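Local coordinates for CELL division control protein 6 (Pyrobaculum aerophilum, PDB 1FNN) that binds ADP and magnesium as an AAA+ ATPase of the Cdc6/Cdc18 family and is probably involved in regulating DNA replication, at residues R85-I90 / E111-L116; G34-N39 / R159-I164. All blocks are in the same frame, centred on the assembly; numbering follows the deposited sequence.

Interaction 1: R85-I90 / E111-L116; sequences RNFTAI and EFLALL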
ATOM      1  N   ARG A  85     -19.643  10.952   1.112  1.00 49.74           N
ATOM      2  CA  ARG A  85     -19.649  10.924  -0.350  1.00 54.05           C
ATOM      3  C   ARG A  85     -20.530  11.933  -1.047  1.00 56.39           C
ATOM      4  O   ARG A  85     -20.150  12.429  -2.120  1.00 58.71           O
ATOM      5  CB  ARG A  85     -20.070   9.524  -0.834  1.00 56.29           C
ATOM      6  CG  ARG A  85     -19.034   8.480  -0.457  1.00 62.32           C
ATOM      7  CD  ARG A  85     -19.380   7.090  -0.978  1.00 65.36           C
ATOM      8  NE  ARG A  85     -18.451   6.108  -0.439  1.00 68.44           N
ATOM      9  CZ  ARG A  85     -18.349   4.840  -0.811  1.00 74.43           C
ATOM     10  NH1 ARG A  85     -19.136   4.351  -1.760  1.00 73.92           N
ATOM     11  NH2 ARG A  85     -17.453   4.053  -0.229  1.00 69.43           N
ATOM     12  N   ASN A  86     -21.664  12.254  -0.438  1.00 55.53           N
ATOM     13  CA  ASN A  86     -22.555  13.220  -1.090  1.00 56.45           C
ATOM     14  C   ASN A  86     -22.339  14.569  -0.424  1.00 55.24           C
ATOM     15  O   ASN A  86     -21.638  14.609   0.584  1.00 51.02           O
ATOM     16  CB  ASN A  86     -24.013  12.763  -0.983  1.00 63.02           C
ATOM     17  CG  ASN A  86     -24.360  12.485   0.474  1.00 65.44           C
ATOM     18  OD1 ASN A  86     -24.403  13.423   1.272  1.00 66.82           O
ATOM     19  ND2 ASN A  86     -24.594  11.220   0.776  1.00 59.64           N
ATOM     20  N   PHE A  87     -22.839  15.621  -1.047  1.00 54.32           N
ATOM     21  CA  PHE A  87     -22.718  16.981  -0.619  1.00 55.26           C
ATOM     22  C   PHE A  87     -23.100  17.179   0.851  1.00 56.66           C
ATOM     23  O   PHE A  87     -22.406  17.889   1.576  1.00 55.42           O
ATOM     24  CB  PHE A  87     -23.595  17.943  -1.473  1.00 52.69           C
ATOM     25  CG  PHE A  87     -23.266  19.364  -1.064  1.00 53.04           C
ATOM     26  CD1 PHE A  87     -22.100  19.960  -1.531  1.00 53.55           C
ATOM     27  CD2 PHE A  87     -24.088  20.093  -0.226  1.00 56.01           C
ATOM     28  CE1 PHE A  87     -21.772  21.245  -1.171  1.00 47.71           C
ATOM     29  CE2 PHE A  87     -23.754  21.385   0.134  1.00 51.99           C
ATOM     30  CZ  PHE A  87     -22.603  21.966  -0.333  1.00 51.27           C
ATOM     31  N   THR A  88     -24.250  16.647   1.250  1.00 54.99           N
ATOM     32  CA  THR A  88     -24.748  16.800   2.603  1.00 55.55           C
ATOM     33  C   THR A  88     -23.815  16.172   3.626  1.00 50.71           C
ATOM     34  O   THR A  88     -23.610  16.751   4.693  1.00 50.14           O
ATOM     35  CB  THR A  88     -26.166  16.188   2.735  1.00 58.60           C
ATOM     36  OG1 THR A  88     -27.026  16.943   1.865  1.00 57.66           O
ATOM     37  CG2 THR A  88     -26.697  16.290   4.151  1.00 57.71           C
ATOM     38  N   ALA A  89     -23.330  14.964   3.363  1.00 48.87           N
ATOM     39  CA  ALA A  89     -22.397  14.311   4.271  1.00 46.74           C
ATOM     40  C   ALA A  89     -21.099  15.115   4.376  1.00 44.68           C
ATOM     41  O   ALA A  89     -20.552  15.228   5.467  1.00 45.02           O
ATOM     42  CB  ALA A  89     -22.107  12.884   3.813  1.00 46.98           C
ATOM     43  N   ILE A  90     -20.538  15.563   3.268  1.00 44.04           N
ATOM     44  CA  ILE A  90     -19.264  16.293   3.271  1.00 44.43           C
ATOM     45  C   ILE A  90     -19.364  17.665   3.917  1.00 45.16           C
ATOM     46  O   ILE A  90     -18.578  18.031   4.800  1.00 43.31           O
ATOM     47  CB  ILE A  90     -18.744  16.457   1.829  1.00 42.18           C
ATOM     48  CG1 ILE A  90     -18.380  15.089   1.252  1.00 40.00           C
ATOM     49  CG2 ILE A  90     -17.517  17.377   1.810  1.00 39.73           C
ATOM     50  CD1 ILE A  90     -18.367  15.065  -0.271  1.00 46.42           C
ATOM     51  N   GLU A 111     -27.448  27.261  -0.052  1.00 54.00           N
ATOM     52  CA  GLU A 111     -27.475  27.858   1.285  1.00 51.72           C
ATOM     53  C   GLU A 111     -26.313  27.356   2.145  1.00 48.22           C
ATOM     54  O   GLU A 111     -25.607  28.143   2.769  1.00 47.22           O
ATOM     55  CB  GLU A 111     -28.830  27.519   1.925  1.00 51.38           C
ATOM     56  CG  GLU A 111     -29.860  28.525   1.400  1.00 65.39           C
ATOM     57  CD  GLU A 111     -31.286  28.114   1.684  1.00 66.15           C
ATOM     58  OE1 GLU A 111     -32.090  29.043   1.922  1.00 70.66           O
ATOM     59  OE2 GLU A 111     -31.621  26.913   1.676  1.00 70.64           O
ATOM     60  N   PHE A 112     -26.100  26.053   2.108  1.00 49.26           N
ATOM     61  CA  PHE A 112     -24.967  25.428   2.787  1.00 50.25           C
ATOM     62  C   PHE A 112     -23.620  26.011   2.384  1.00 50.16           C
ATOM     63  O   PHE A 112     -22.868  26.518   3.211  1.00 46.91           O
ATOM     64  CB  PHE A 112     -24.948  23.943   2.416  1.00 57.31           C
ATOM     65  CG  PHE A 112     -25.612  23.075   3.443  1.00 65.63           C
ATOM     66  CD1 PHE A 112     -26.522  22.105   3.056  1.00 69.85           C
ATOM     67  CD2 PHE A 112     -25.315  23.242   4.791  1.00 70.46           C
ATOM     68  CE1 PHE A 112     -27.130  21.307   4.010  1.00 78.95           C
ATOM     69  CE2 PHE A 112     -25.926  22.445   5.733  1.00 71.21           C
ATOM     70  CZ  PHE A 112     -26.829  21.478   5.350  1.00 78.26           C
ATOM     71  N   LEU A 113     -23.404  26.146   1.052  1.00 47.30           N
ATOM     72  CA  LEU A 113     -22.147  26.734   0.604  1.00 47.67           C
ATOM     73  C   LEU A 113     -22.041  28.162   1.065  1.00 45.05           C
ATOM     74  O   LEU A 113     -20.989  28.671   1.483  1.00 48.88           O
ATOM     75  CB  LEU A 113     -22.004  26.692  -0.928  1.00 49.94           C
ATOM     76  CG  LEU A 113     -21.735  25.298  -1.476  1.00 52.23           C
ATOM     77  CD1 LEU A 113     -21.881  25.315  -3.003  1.00 54.87           C
ATOM     78  CD2 LEU A 113     -20.366  24.803  -1.030  1.00 49.51           C
ATOM     79  N   ALA A 114     -23.184  28.866   0.945  1.00 48.37           N
ATOM     80  CA  ALA A 114     -23.190  30.267   1.411  1.00 47.40           C
ATOM     81  C   ALA A 114     -22.854  30.326   2.907  1.00 42.22           C
ATOM     82  O   ALA A 114     -22.165  31.257   3.332  1.00 46.63           O
ATOM     83  CB  ALA A 114     -24.573  30.834   1.122  1.00 50.56           C
ATOM     84  N   LEU A 115     -23.427  29.440   3.696  1.00 44.79           N
ATOM     85  CA  LEU A 115     -23.107  29.422   5.148  1.00 47.10           C
ATOM     86  C   LEU A 115     -21.622  29.182   5.415  1.00 44.65           C
ATOM     87  O   LEU A 115     -20.949  29.880   6.176  1.00 44.22           O
ATOM     88  CB  LEU A 115     -23.947  28.355   5.844  1.00 45.40           C
ATOM     89  CG  LEU A 115     -23.802  28.248   7.385  1.00 44.27           C
ATOM     90  CD1 LEU A 115     -24.178  29.546   8.076  1.00 48.69           C
ATOM     91  CD2 LEU A 115     -24.651  27.101   7.908  1.00 47.03           C
ATOM     92  N   LEU A 116     -21.047  28.234   4.681  1.00 46.70           N
ATOM     93  CA  LEU A 116     -19.613  27.918   4.796  1.00 43.40           C
ATOM     94  C   LEU A 116     -18.791  29.094   4.358  1.00 43.04           C
ATOM     95  O   LEU A 116     -17.849  29.534   5.035  1.00 43.33           O
ATOM     96  CB  LEU A 116     -19.293  26.622   4.003  1.00 39.52           C
ATOM     97  CG  LEU A 116     -17.773  26.397   3.807  1.00 42.55           C
ATOM     98  CD1 LEU A 116     -17.118  26.214   5.173  1.00 36.72           C
ATOM     99  CD2 LEU A 116     -17.528  25.231   2.865  1.00 41.61           C
TER
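Phe-87, in the first turn of helix 87-97, pushes its ring end-on against Phe-112 and Leu-113 of helix 109-122, a helix-helix contact within the P-loop AAA+ ATPase domain. The close part is wholly apolar. CG of Phe-87 stands anti to the backbone N (chi1 -173°), which sends the ring out across the gap between the two helices and leaves its far edge to do the touching. At that edge CE2 lies 3.6 Å from CB of Phe-112, which sits near the plane of the Phe-87 ring. The neighbouring CZ meets CG of Leu-113, also at 3.6 Å, and CD2 of Leu-113 closes on CE1 at 3.8 Å from within the ring plane. The two phenylalanines pass one another in opposite directions, and the Phe-112 ring goes on to meet Phe-102, their planes at about 60°. Leu-113 also touches Thr-144 of helix 139-148.

The other side is looser and turned to solvent. Thr-88 is exposed, and its OG1 comes no nearer than 4.9 Å to CE1 of Phe-112, while Glu-111 holds a salt bridge with Arg-105. Away from the contact, Asn-86 is the N-cap of the helix bearing Phe-87, and its OD1 accepts from N of Ala-89 at 2.8 Å, with the N-H pointing nearly straight at the oxygen (166°).

Interaction 2: G34-N39 / R159-I164; sequences GNWLRN and RIALVI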
ATOM      1  N   GLY A  34       3.531  25.169   1.578  1.00 35.34           N
ATOM      2  CA  GLY A  34       4.240  25.780   2.675  1.00 33.82           C
ATOM      3  C   GLY A  34       4.088  27.295   2.777  1.00 39.58           C
ATOM      4  O   GLY A  34       3.963  27.776   3.914  1.00 35.10           O
ATOM      5  N   ASN A  35       4.293  28.023   1.671  1.00 38.58           N
ATOM      6  CA  ASN A  35       4.181  29.485   1.745  1.00 42.02           C
ATOM      7  C   ASN A  35       2.780  29.890   2.207  1.00 39.92           C
ATOM      8  O   ASN A  35       2.617  30.802   3.011  1.00 40.64           O
ATOM      9  CB  ASN A  35       4.501  30.134   0.397  1.00 39.20           C
ATOM     10  CG  ASN A  35       6.004  30.164   0.137  1.00 37.33           C
ATOM     11  OD1 ASN A  35       6.806  30.043   1.066  1.00 36.61           O
ATOM     12  ND2 ASN A  35       6.372  30.327  -1.132  1.00 38.18           N
ATOM     13  N   TRP A  36       1.764  29.283   1.601  1.00 38.51           N
ATOM     14  CA  TRP A  36       0.386  29.578   1.986  1.00 39.98           C
ATOM     15  C   TRP A  36       0.093  29.204   3.437  1.00 37.96           C
ATOM     16  O   TRP A  36      -0.517  30.035   4.127  1.00 35.83           O
ATOM     17  CB  TRP A  36      -0.600  28.926   1.074  1.00 31.94           C
ATOM     18  CG  TRP A  36      -2.066  29.226   1.192  1.00 39.79           C
ATOM     19  CD1 TRP A  36      -2.741  30.150   0.468  1.00 38.13           C
ATOM     20  CD2 TRP A  36      -3.049  28.625   2.061  1.00 41.28           C
ATOM     21  NE1 TRP A  36      -4.065  30.161   0.828  1.00 39.12           N
ATOM     22  CE2 TRP A  36      -4.288  29.245   1.797  1.00 35.20           C
ATOM     23  CE3 TRP A  36      -2.986  27.623   3.033  1.00 34.31           C
ATOM     24  CZ2 TRP A  36      -5.466  28.909   2.456  1.00 32.23           C
ATOM     25  CZ3 TRP A  36      -4.161  27.288   3.692  1.00 34.59           C
ATOM     26  CH2 TRP A  36      -5.365  27.910   3.416  1.00 35.33           C
ATOM     27  N   LEU A  37       0.633  28.071   3.927  1.00 37.00           N
ATOM     28  CA  LEU A  37       0.395  27.755   5.348  1.00 38.47           C
ATOM     29  C   LEU A  37       1.037  28.783   6.284  1.00 40.38           C
ATOM     30  O   LEU A  37       0.531  29.074   7.397  1.00 35.98           O
ATOM     31  CB  LEU A  37       0.919  26.335   5.615  1.00 32.56           C
ATOM     32  CG  LEU A  37       0.035  25.231   4.961  1.00 31.03           C
ATOM     33  CD1 LEU A  37       0.728  23.866   5.122  1.00 35.66           C
ATOM     34  CD2 LEU A  37      -1.337  25.222   5.626  1.00 29.73           C
ATOM     35  N   ARG A  38       2.222  29.260   5.904  1.00 36.67           N
ATOM     36  CA  ARG A  38       2.902  30.281   6.744  1.00 42.24           C
ATOM     37  C   ARG A  38       2.152  31.613   6.690  1.00 40.70           C
ATOM     38  O   ARG A  38       2.140  32.350   7.681  1.00 45.85           O
ATOM     39  CB  ARG A  38       4.361  30.437   6.342  1.00 40.99           C
ATOM     40  CG  ARG A  38       5.288  29.310   6.802  1.00 45.15           C
ATOM     41  CD  ARG A  38       6.754  29.612   6.424  1.00 45.33           C
ATOM     42  NE  ARG A  38       6.897  29.384   4.961  1.00 47.54           N
ATOM     43  CZ  ARG A  38       7.183  28.165   4.476  1.00 48.26           C
ATOM     44  NH1 ARG A  38       7.356  27.121   5.275  1.00 41.34           N
ATOM     45  NH2 ARG A  38       7.309  27.961   3.166  1.00 44.19           N
ATOM     46  N   ASN A  39       1.621  32.034   5.555  1.00 37.90           N
ATOM     47  CA  ASN A  39       0.916  33.273   5.329  1.00 43.39           C
ATOM     48  C   ASN A  39      -0.204  33.097   4.326  1.00 37.44           C
ATOM     49  O   ASN A  39      -0.185  33.512   3.152  1.00 41.80           O
ATOM     50  CB  ASN A  39       1.809  34.397   4.773  1.00 57.17           C
ATOM     51  CG  ASN A  39       2.939  34.826   5.681  1.00 68.34           C
ATOM     52  OD1 ASN A  39       2.723  35.242   6.824  1.00 75.38           O
ATOM     53  ND2 ASN A  39       4.166  34.724   5.179  1.00 73.44           N
ATOM     54  N   ARG A 159      -9.108  31.730   0.791  1.00 39.90           N
ATOM     55  CA  ARG A 159      -9.162  31.102   2.104  1.00 42.64           C
ATOM     56  C   ARG A 159      -9.038  29.601   2.109  1.00 40.94           C
ATOM     57  O   ARG A 159      -9.203  29.005   3.167  1.00 39.51           O
ATOM     58  CB  ARG A 159     -10.445  31.589   2.839  1.00 41.39           C
ATOM     59  CG  ARG A 159     -10.321  33.044   3.316  1.00 46.04           C
ATOM     60  CD  ARG A 159     -11.618  33.489   4.079  1.00 41.66           C
ATOM     61  NE  ARG A 159     -11.497  34.904   4.476  1.00 46.70           N
ATOM     62  CZ  ARG A 159     -10.723  35.346   5.452  1.00 48.54           C
ATOM     63  NH1 ARG A 159      -9.970  34.524   6.174  1.00 42.88           N
ATOM     64  NH2 ARG A 159     -10.622  36.626   5.802  1.00 50.09           N
ATOM     65  N   ILE A 160      -8.951  28.955   0.947  1.00 37.32           N
ATOM     66  CA  ILE A 160      -8.964  27.510   0.872  1.00 39.55           C
ATOM     67  C   ILE A 160      -7.758  26.976   0.092  1.00 38.87           C
ATOM     68  O   ILE A 160      -7.454  27.508  -0.978  1.00 37.83           O
ATOM     69  CB  ILE A 160     -10.229  26.999   0.163  1.00 33.30           C
ATOM     70  CG1 ILE A 160     -11.507  27.354   0.934  1.00 41.83           C
ATOM     71  CG2 ILE A 160     -10.221  25.477   0.005  1.00 36.10           C
ATOM     72  CD1 ILE A 160     -12.776  27.004   0.160  1.00 42.15           C
ATOM     73  N   ALA A 161      -7.066  26.008   0.680  1.00 36.30           N
ATOM     74  CA  ALA A 161      -6.030  25.248  -0.029  1.00 35.04           C
ATOM     75  C   ALA A 161      -6.605  23.830  -0.150  1.00 38.70           C
ATOM     76  O   ALA A 161      -7.167  23.313   0.834  1.00 35.26           O
ATOM     77  CB  ALA A 161      -4.738  25.238   0.727  1.00 33.37           C
ATOM     78  N   LEU A 162      -6.609  23.280  -1.356  1.00 35.86           N
ATOM     79  CA  LEU A 162      -7.364  22.052  -1.584  1.00 32.86           C
ATOM     80  C   LEU A 162      -6.486  20.936  -2.134  1.00 38.10           C
ATOM     81  O   LEU A 162      -5.765  21.114  -3.148  1.00 36.32           O
ATOM     82  CB  LEU A 162      -8.483  22.344  -2.597  1.00 35.62           C
ATOM     83  CG  LEU A 162      -9.232  21.078  -3.044  1.00 38.11           C
ATOM     84  CD1 LEU A 162     -10.033  20.454  -1.898  1.00 37.27           C
ATOM     85  CD2 LEU A 162     -10.133  21.403  -4.237  1.00 43.36           C
ATOM     86  N   VAL A 163      -6.446  19.811  -1.422  1.00 36.20           N
ATOM     87  CA  VAL A 163      -5.775  18.629  -1.962  1.00 32.77           C
ATOM     88  C   VAL A 163      -6.852  17.564  -2.219  1.00 37.96           C
ATOM     89  O   VAL A 163      -7.660  17.275  -1.306  1.00 37.18           O
ATOM     90  CB  VAL A 163      -4.714  18.061  -1.004  1.00 36.90           C
ATOM     91  CG1 VAL A 163      -4.133  16.733  -1.526  1.00 38.00           C
ATOM     92  CG2 VAL A 163      -3.549  19.040  -0.886  1.00 36.48           C
ATOM     93  N   ILE A 164      -6.850  16.957  -3.406  1.00 32.73           N
ATOM     94  CA  ILE A 164      -7.732  15.843  -3.712  1.00 35.97           C
ATOM     95  C   ILE A 164      -6.898  14.603  -4.088  1.00 37.39           C
ATOM     96  O   ILE A 164      -5.724  14.706  -4.488  1.00 39.81           O
ATOM     97  CB  ILE A 164      -8.719  16.112  -4.854  1.00 41.87           C
ATOM     98  CG1 ILE A 164      -7.988  16.133  -6.193  1.00 42.61           C
ATOM     99  CG2 ILE A 164      -9.475  17.420  -4.624  1.00 42.14           C
ATOM    100  CD1 ILE A 164      -8.940  16.303  -7.375  1.00 55.89           C
TER
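Trp-36 lays its six-membered ring over the methyl group of Ala-161, and this CH-pi contact carries most of the meeting between 34-39 and 159-164. CB of Ala-161 stands 3.7 Å from the ring centroid, 12° off the normal, with CZ3 of Trp-36 as its nearest ring atom. The indole reaches the strand because CG of Trp-36 is anti to the backbone N (chi1 -173°), directing the ring away from its own helix.

Van der Waals contacts with the backbone come next: CZ2 of Trp-36 lies 3.7 Å from the carbonyl carbon C of Arg-159, which approaches the indole edge in plane. In this way helix 23-38 is packed against strand 160-166, the central strand of the five-stranded parallel sheet in the P-loop ATPase core. Pro-45 and Ala-74 also touch the indole.

The polar bonds lie around this apolar contact. Trp-36 NE1 is hydrogen-bonded to Phe-158 O, just before the strand; an alanine in place of Trp-36 would probably leave that carbonyl without its indole partner and open a gap beside the Ala-161 methyl. CB of Arg-159 points away from 34-39, and its NH2 forms a salt bridge with Asp-124. On the far side of helix 23-38, NH2 of Arg-38 donates to OD1 of Asn-35 at 3.0 Å, the oxygen lying in the guanidinium plane, while Gly-34 O lies over the centre of the Arg-38 guanidinium, 3.3 Å above its plane.

From the N terminus, the chain first forms helix 23-38, whose end supplies 34-39, and then enters the parallel sheet at strand 46-50. After helix 57-68 and strand 75-80 it reaches 85-90, and interaction 1 closes a short loop when helix 109-122 returns beside helix 87-97. The chain then runs through strand 127-132 and helix 139-148 to 159-164, where interaction 2 closes a much longer loop that contains the whole of the first. Their centres lie 21 Å apart and they do not touch. Interaction 1 joins two helices to each other, whereas interaction 2 joins the end of helix 23-38 to the start of the central strand.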